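Local coordinates for protein glutathione S-transferase (Legionella pneumophila subsp. pneumophila str. Philadelphia 1, PDB 3NIV) that probably acts as a zeta-class glutathione transferase and maleylacetoacetate isomerase, at residues P57-I61 against I72-L76; A13-V17 against S69-I73. Residue numbers count along the deposited sequence, not the author numbering.

Contact 1. Residues P57-I61 against I72-L76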
ATOM      1  N   PRO A  57       2.948  12.368  -4.275  1.00 31.37           N
ATOM      2  CA  PRO A  57       3.979  12.677  -5.266  1.00 32.78           C
ATOM      3  C   PRO A  57       3.590  12.131  -6.628  1.00 31.36           C
ATOM      4  O   PRO A  57       2.772  11.226  -6.736  1.00 33.00           O
ATOM      5  CB  PRO A  57       5.203  11.927  -4.731  1.00 31.59           C
ATOM      6  CG  PRO A  57       4.622  10.827  -3.899  1.00 31.22           C
ATOM      7  CD  PRO A  57       3.462  11.484  -3.219  1.00 33.35           C
ATOM      8  N   SER A  58       4.158  12.711  -7.667  1.00 32.74           N
ATOM      9  CA  SER A  58       4.026  12.156  -8.995  1.00 34.06           C
ATOM     10  C   SER A  58       5.297  12.456  -9.760  1.00 36.97           C
ATOM     11  O   SER A  58       5.914  13.508  -9.592  1.00 39.97           O
ATOM     12  CB  SER A  58       2.808  12.721  -9.719  1.00 38.99           C
ATOM     13  OG  SER A  58       2.991  14.087 -10.040  1.00 44.08           O
ATOM     14  N   LEU A  59       5.697  11.506 -10.585  1.00 36.02           N
ATOM     15  CA  LEU A  59       6.929  11.604 -11.332  1.00 38.04           C
ATOM     16  C   LEU A  59       6.601  11.828 -12.803  1.00 40.79           C
ATOM     17  O   LEU A  59       5.755  11.137 -13.367  1.00 40.45           O
ATOM     18  CB  LEU A  59       7.693  10.303 -11.152  1.00 37.23           C
ATOM     19  CG  LEU A  59       9.206  10.299 -11.218  1.00 37.87           C
ATOM     20  CD1 LEU A  59       9.777  11.361 -10.295  1.00 38.36           C
ATOM     21  CD2 LEU A  59       9.680   8.908 -10.822  1.00 34.51           C
ATOM     22  N   ASP A  60       7.238  12.816 -13.419  1.00 42.04           N
ATOM     23  CA  ASP A  60       7.096  12.982 -14.853  1.00 41.83           C
ATOM     24  C   ASP A  60       8.328  12.464 -15.559  1.00 43.75           C
ATOM     25  O   ASP A  60       9.434  12.944 -15.325  1.00 42.42           O
ATOM     26  CB  ASP A  60       6.852  14.430 -15.249  1.00 45.39           C
ATOM     27  CG  ASP A  60       6.870  14.618 -16.758  1.00 50.74           C
ATOM     28  OD1 ASP A  60       5.783  14.761 -17.365  1.00 46.09           O
ATOM     29  OD2 ASP A  60       7.977  14.586 -17.344  1.00 53.27           O
ATOM     30  N   ILE A  61       8.110  11.484 -16.430  1.00 47.82           N
ATOM     31  CA  ILE A  61       9.164  10.818 -17.179  1.00 46.53           C
ATOM     32  C   ILE A  61       8.969  11.102 -18.662  1.00 49.29           C
ATOM     33  O   ILE A  61       8.250  10.382 -19.356  1.00 46.38           O
ATOM     34  CB  ILE A  61       9.109   9.304 -16.953  1.00 43.11           C
ATOM     35  CG1 ILE A  61       9.025   8.999 -15.457  1.00 43.84           C
ATOM     36  CG2 ILE A  61      10.321   8.642 -17.552  1.00 47.95           C
ATOM     37  CD1 ILE A  61       8.411   7.650 -15.138  1.00 43.58           C
ATOM     38  N   ILE A  72       6.197   4.588  -7.447  1.00 29.34           N
ATOM     39  CA  ILE A  72       7.288   5.451  -7.898  1.00 28.36           C
ATOM     40  C   ILE A  72       8.642   4.872  -7.496  1.00 29.06           C
ATOM     41  O   ILE A  72       9.593   4.830  -8.288  1.00 28.57           O
ATOM     42  CB  ILE A  72       7.146   6.867  -7.312  1.00 30.21           C
ATOM     43  CG1 ILE A  72       6.052   7.635  -8.074  1.00 31.90           C
ATOM     44  CG2 ILE A  72       8.499   7.587  -7.316  1.00 28.54           C
ATOM     45  CD1 ILE A  72       5.696   8.987  -7.502  1.00 30.29           C
ATOM     46  N   ILE A  73       8.716   4.404  -6.262  1.00 26.27           N
ATOM     47  CA  ILE A  73       9.975   3.912  -5.733  1.00 30.93           C
ATOM     48  C   ILE A  73      10.411   2.632  -6.448  1.00 33.25           C
ATOM     49  O   ILE A  73      11.581   2.474  -6.802  1.00 33.24           O
ATOM     50  CB  ILE A  73       9.886   3.729  -4.202  1.00 27.19           C
ATOM     51  CG1 ILE A  73       9.935   5.104  -3.519  1.00 29.45           C
ATOM     52  CG2 ILE A  73      10.989   2.831  -3.709  1.00 26.26           C
ATOM     53  CD1 ILE A  73       9.402   5.124  -2.107  1.00 28.58           C
ATOM     54  N   ASP A  74       9.458   1.737  -6.681  1.00 32.61           N
ATOM     55  CA  ASP A  74       9.739   0.482  -7.368  1.00 34.10           C
ATOM     56  C   ASP A  74      10.222   0.715  -8.800  1.00 34.10           C
ATOM     57  O   ASP A  74      11.076  -0.016  -9.306  1.00 36.33           O
ATOM     58  CB  ASP A  74       8.507  -0.429  -7.345  1.00 37.00           C
ATOM     59  CG  ASP A  74       8.379  -1.214  -6.038  1.00 44.60           C
ATOM     60  OD1 ASP A  74       9.353  -1.258  -5.249  1.00 47.05           O
ATOM     61  OD2 ASP A  74       7.303  -1.806  -5.802  1.00 50.92           O
ATOM     62  N   TYR A  75       9.681   1.746  -9.441  1.00 35.69           N
ATOM     63  CA  TYR A  75      10.142   2.167 -10.762  1.00 37.29           C
ATOM     64  C   TYR A  75      11.614   2.578 -10.696  1.00 34.89           C
ATOM     65  O   TYR A  75      12.447   2.062 -11.435  1.00 37.00           O
ATOM     66  CB  TYR A  75       9.276   3.318 -11.303  1.00 33.21           C
ATOM     67  CG  TYR A  75       9.736   3.871 -12.639  1.00 35.85           C
ATOM     68  CD1 TYR A  75       9.320   3.296 -13.834  1.00 35.57           C
ATOM     69  CD2 TYR A  75      10.575   4.977 -12.705  1.00 36.09           C
ATOM     70  CE1 TYR A  75       9.742   3.802 -15.059  1.00 35.57           C
ATOM     71  CE2 TYR A  75      11.000   5.486 -13.922  1.00 33.32           C
ATOM     72  CZ  TYR A  75      10.581   4.895 -15.091  1.00 36.92           C
ATOM     73  OH  TYR A  75      11.003   5.400 -16.299  1.00 43.67           O
ATOM     74  N   LEU A  76      11.930   3.501  -9.799  1.00 33.81           N
ATOM     75  CA  LEU A  76      13.308   3.927  -9.626  1.00 35.24           C
ATOM     76  C   LEU A  76      14.184   2.706  -9.421  1.00 37.92           C
ATOM     77  O   LEU A  76      15.167   2.510 -10.127  1.00 41.43           O
ATOM     78  CB  LEU A  76      13.434   4.881  -8.440  1.00 35.27           C
ATOM     79  CG  LEU A  76      12.567   6.136  -8.567  1.00 36.51           C
ATOM     80  CD1 LEU A  76      12.623   6.981  -7.309  1.00 28.99           C
ATOM     81  CD2 LEU A  76      12.969   6.957  -9.791  1.00 36.37           C
TER
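In the thioredoxin-like N-terminal domain of a glutathione transferase, strand 58-61 forms a hairpin with strand 64-67, and the chain then enters helix 69-79, which packs against the sheet. The strand and helix axes come within 10.1 Å at 39°, a gap filled by aliphatic side chains and the ring of Tyr75. Leu59 is the central bump: its CD2 methyl enters the hollow made by Ile72, Tyr75 and Leu76, lying 3.9 Å from Ile72 CG2, 4.0 Å from Leu76 CD2 and 4.4 Å from Tyr75 CD2. Because these three residues share one side of the helix at i, i+3 and i+4, their side chains form a cup that a leucine fits well. The long arm of Ile72 answers from the helix, pressing CD1 onto the proline and the first strand residue, 3.8 Å from Pro57 O, 3.9 Å from Ser58 CA and 4.1 Å from Pro57 CB. Pro57 follows a cis peptide bond, the cis-proline hallmark of this fold. Ser58 points its CB away from the helix, and its hydroxyl is hydrogen-bonded to the backbone oxygen of Leu55. At the far end, Ile61 makes a CH-pi contact, its CD1 3.9 Å from the Tyr75 ring centroid and 3.5 Å from Tyr75 CZ.

Contact 2. Residues A13-V17 against S69-I73; sequences ACYRV and SMAII
Build two alpha-helical segments (Val17 N to Ala13 O 3.2 Å, Ile73 N to Ser69 O 2.9 Å) side by side, both running the same way at 11° with axes 9.4 Å apart, and place Ala13 opposite Ser69 (CA to CA 5.7 Å). Small residues permit that approach: Ala13 O lies 3.7 Å from Ser69 CB. Set Arg16 to m at chi1 and t at chi2 and chi3. The extended chain then runs back toward the N-terminal end of its helix, where Arg16 NH1 donates a hydrogen bond to Ser69 OG (3.1 Å, N-H...O angle 139°) near the guanidinium plane. Ser69 takes the p rotamer; the mmm chain of Met70 (selenomethionine in this crystal) brings SE within 4.4 Å of Arg16 NH1. Val17, chi1 t, straddles the groove, with CG2 3.8 Å from Ser69 CB and CG1 3.9 Å from Ile72 CG2. Ile73 (m, t) puts CD1 4.1 Å from Arg16 CB, against the arginine's aliphatic root. Such near-parallel helices on one face of the sheet characterise the thioredoxin-like domain of glutathione transferases. Val17 also packs on Leu5 of strand 5-7, while helix 90-106 packs on Arg16 and, with helix 166-180, on Met70, which also touches Leu101 of the second subunit.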
ATOM      1  N   ALA A  13       4.132  10.887   1.906  1.00 27.00           N
ATOM      2  CA  ALA A  13       4.400  10.163   0.677  1.00 25.70           C
ATOM      3  C   ALA A  13       5.570  10.808  -0.051  1.00 28.99           C
ATOM      4  O   ALA A  13       6.488  10.114  -0.495  1.00 29.92           O
ATOM      5  CB  ALA A  13       3.160  10.150  -0.208  1.00 24.96           C
ATOM      6  N   CYS A  14       5.546  12.136  -0.158  1.00 26.59           N
ATOM      7  CA  CYS A  14       6.600  12.863  -0.868  1.00 28.61           C
ATOM      8  C   CYS A  14       7.948  12.759  -0.170  1.00 29.06           C
ATOM      9  O   CYS A  14       8.998  12.808  -0.803  1.00 29.35           O
ATOM     10  CB  CYS A  14       6.237  14.336  -1.028  1.00 30.96           C
ATOM     11  SG  CYS A  14       5.052  14.688  -2.337  1.00 35.45           S
ATOM     12  N   TYR A  15       7.912  12.639   1.145  1.00 29.42           N
ATOM     13  CA  TYR A  15       9.130  12.497   1.935  1.00 29.55           C
ATOM     14  C   TYR A  15       9.801  11.166   1.565  1.00 26.93           C
ATOM     15  O   TYR A  15      10.988  11.122   1.266  1.00 28.29           O
ATOM     16  CB  TYR A  15       8.761  12.598   3.421  1.00 27.59           C
ATOM     17  CG  TYR A  15       9.894  12.766   4.419  1.00 31.73           C
ATOM     18  CD1 TYR A  15      11.201  13.018   4.016  1.00 27.58           C
ATOM     19  CD2 TYR A  15       9.634  12.696   5.782  1.00 29.24           C
ATOM     20  CE1 TYR A  15      12.207  13.167   4.939  1.00 27.55           C
ATOM     21  CE2 TYR A  15      10.632  12.845   6.704  1.00 33.08           C
ATOM     22  CZ  TYR A  15      11.919  13.086   6.286  1.00 30.30           C
ATOM     23  OH  TYR A  15      12.897  13.235   7.245  1.00 29.11           O
ATOM     24  N   ARG A  16       9.026  10.089   1.528  1.00 28.75           N
ATOM     25  CA  ARG A  16       9.553   8.795   1.077  1.00 30.03           C
ATOM     26  C   ARG A  16      10.259   8.906  -0.261  1.00 29.08           C
ATOM     27  O   ARG A  16      11.404   8.479  -0.417  1.00 29.29           O
ATOM     28  CB  ARG A  16       8.428   7.790   0.890  1.00 28.13           C
ATOM     29  CG  ARG A  16       7.576   7.581   2.086  1.00 27.68           C
ATOM     30  CD  ARG A  16       6.316   6.861   1.669  1.00 24.42           C
ATOM     31  NE  ARG A  16       5.405   6.789   2.796  1.00 29.46           N
ATOM     32  CZ  ARG A  16       4.156   6.369   2.706  1.00 26.40           C
ATOM     33  NH1 ARG A  16       3.690   5.987   1.530  1.00 25.69           N
ATOM     34  NH2 ARG A  16       3.388   6.335   3.788  1.00 24.75           N
ATOM     35  N   VAL A  17       9.553   9.446  -1.245  1.00 26.24           N
ATOM     36  CA  VAL A  17      10.139   9.588  -2.558  1.00 27.04           C
ATOM     37  C   VAL A  17      11.435  10.378  -2.498  1.00 26.86           C
ATOM     38  O   VAL A  17      12.426   9.977  -3.083  1.00 31.18           O
ATOM     39  CB  VAL A  17       9.180  10.236  -3.551  1.00 26.56           C
ATOM     40  CG1 VAL A  17       9.836  10.315  -4.918  1.00 26.59           C
ATOM     41  CG2 VAL A  17       7.902   9.430  -3.635  1.00 28.06           C
ATOM     42  N   SER A  69       3.580   6.680  -4.275  1.00 28.91           N
ATOM     43  CA  SER A  69       4.954   6.665  -3.782  1.00 26.68           C
ATOM     44  C   SER A  69       5.617   5.290  -3.821  1.00 26.57           C
ATOM     45  O   SER A  69       6.774   5.179  -4.225  1.00 29.90           O
ATOM     46  CB  SER A  69       5.034   7.285  -2.376  1.00 25.43           C
ATOM     47  OG  SER A  69       4.189   6.614  -1.455  1.00 24.03           O
HETATM   48  N   MSE A  70       4.904   4.246  -3.409  1.00 24.91           N
HETATM   49  CA  MSE A  70       5.465   2.893  -3.474  1.00 28.57           C
HETATM   50  C   MSE A  70       5.721   2.457  -4.921  1.00 29.89           C
HETATM   51  O   MSE A  70       6.746   1.849  -5.222  1.00 29.00           O
HETATM   52  CB  MSE A  70       4.568   1.887  -2.759  1.00 26.83           C
HETATM   53  CG  MSE A  70       4.258   2.277  -1.333  1.00 29.49           C
HETATM   54 SE   MSE A  70       5.877   2.659  -0.286  1.00 55.07          SE
HETATM   55  CE  MSE A  70       6.481   0.817   0.004  1.00 34.02           C
ATOM     56  N   ALA A  71       4.794   2.798  -5.810  1.00 26.67           N
ATOM     57  CA  ALA A  71       4.956   2.524  -7.230  1.00 28.53           C
ATOM     58  C   ALA A  71       6.111   3.314  -7.810  1.00 28.21           C
ATOM     59  O   ALA A  71       6.898   2.788  -8.580  1.00 27.91           O
ATOM     60  CB  ALA A  71       3.670   2.829  -7.996  1.00 25.91           C
ATOM     61  N   ILE A  72       6.197   4.588  -7.447  1.00 29.34           N
ATOM     62  CA  ILE A  72       7.288   5.451  -7.898  1.00 28.36           C
ATOM     63  C   ILE A  72       8.642   4.872  -7.496  1.00 29.06           C
ATOM     64  O   ILE A  72       9.593   4.830  -8.288  1.00 28.57           O
ATOM     65  CB  ILE A  72       7.146   6.867  -7.312  1.00 30.21           C
ATOM     66  CG1 ILE A  72       6.052   7.635  -8.074  1.00 31.90           C
ATOM     67  CG2 ILE A  72       8.499   7.587  -7.316  1.00 28.54           C
ATOM     68  CD1 ILE A  72       5.696   8.987  -7.502  1.00 30.29           C
ATOM     69  N   ILE A  73       8.716   4.404  -6.262  1.00 26.27           N
ATOM     70  CA  ILE A  73       9.975   3.912  -5.733  1.00 30.93           C
ATOM     71  C   ILE A  73      10.411   2.632  -6.448  1.00 33.25           C
ATOM     72  O   ILE A  73      11.581   2.474  -6.802  1.00 33.24           O
ATOM     73  CB  ILE A  73       9.886   3.729  -4.202  1.00 27.19           C
ATOM     74  CG1 ILE A  73       9.935   5.104  -3.519  1.00 29.45           C
ATOM     75  CG2 ILE A  73      10.989   2.831  -3.709  1.00 26.26           C
ATOM     76  CD1 ILE A  73       9.402   5.124  -2.107  1.00 28.58           C
TER

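Both contacts are largely buried and use helix 69-79, sharing Ile72 and Ile73; Ile72 serves both, while Ile73 turns away from the strand and takes part only in contact 2. Contact 1 joins helix to sheet through apolar packing and lies farther from the chain centre, about 15 Å from its own centre against about 8 Å for contact 2. Its Ile61 is partly exposed, meeting Phe91 of the second subunit. Contact 2 joins helix to helix and adds a hydrogen bond, where an arginine beside the helical domain reaches a serine. Pro57 packs against both helices, its CD 3.3 Å from Ala13 CB and its CG 3.6 Å from Val17 CG2 and 3.9 Å from Ser69 CB.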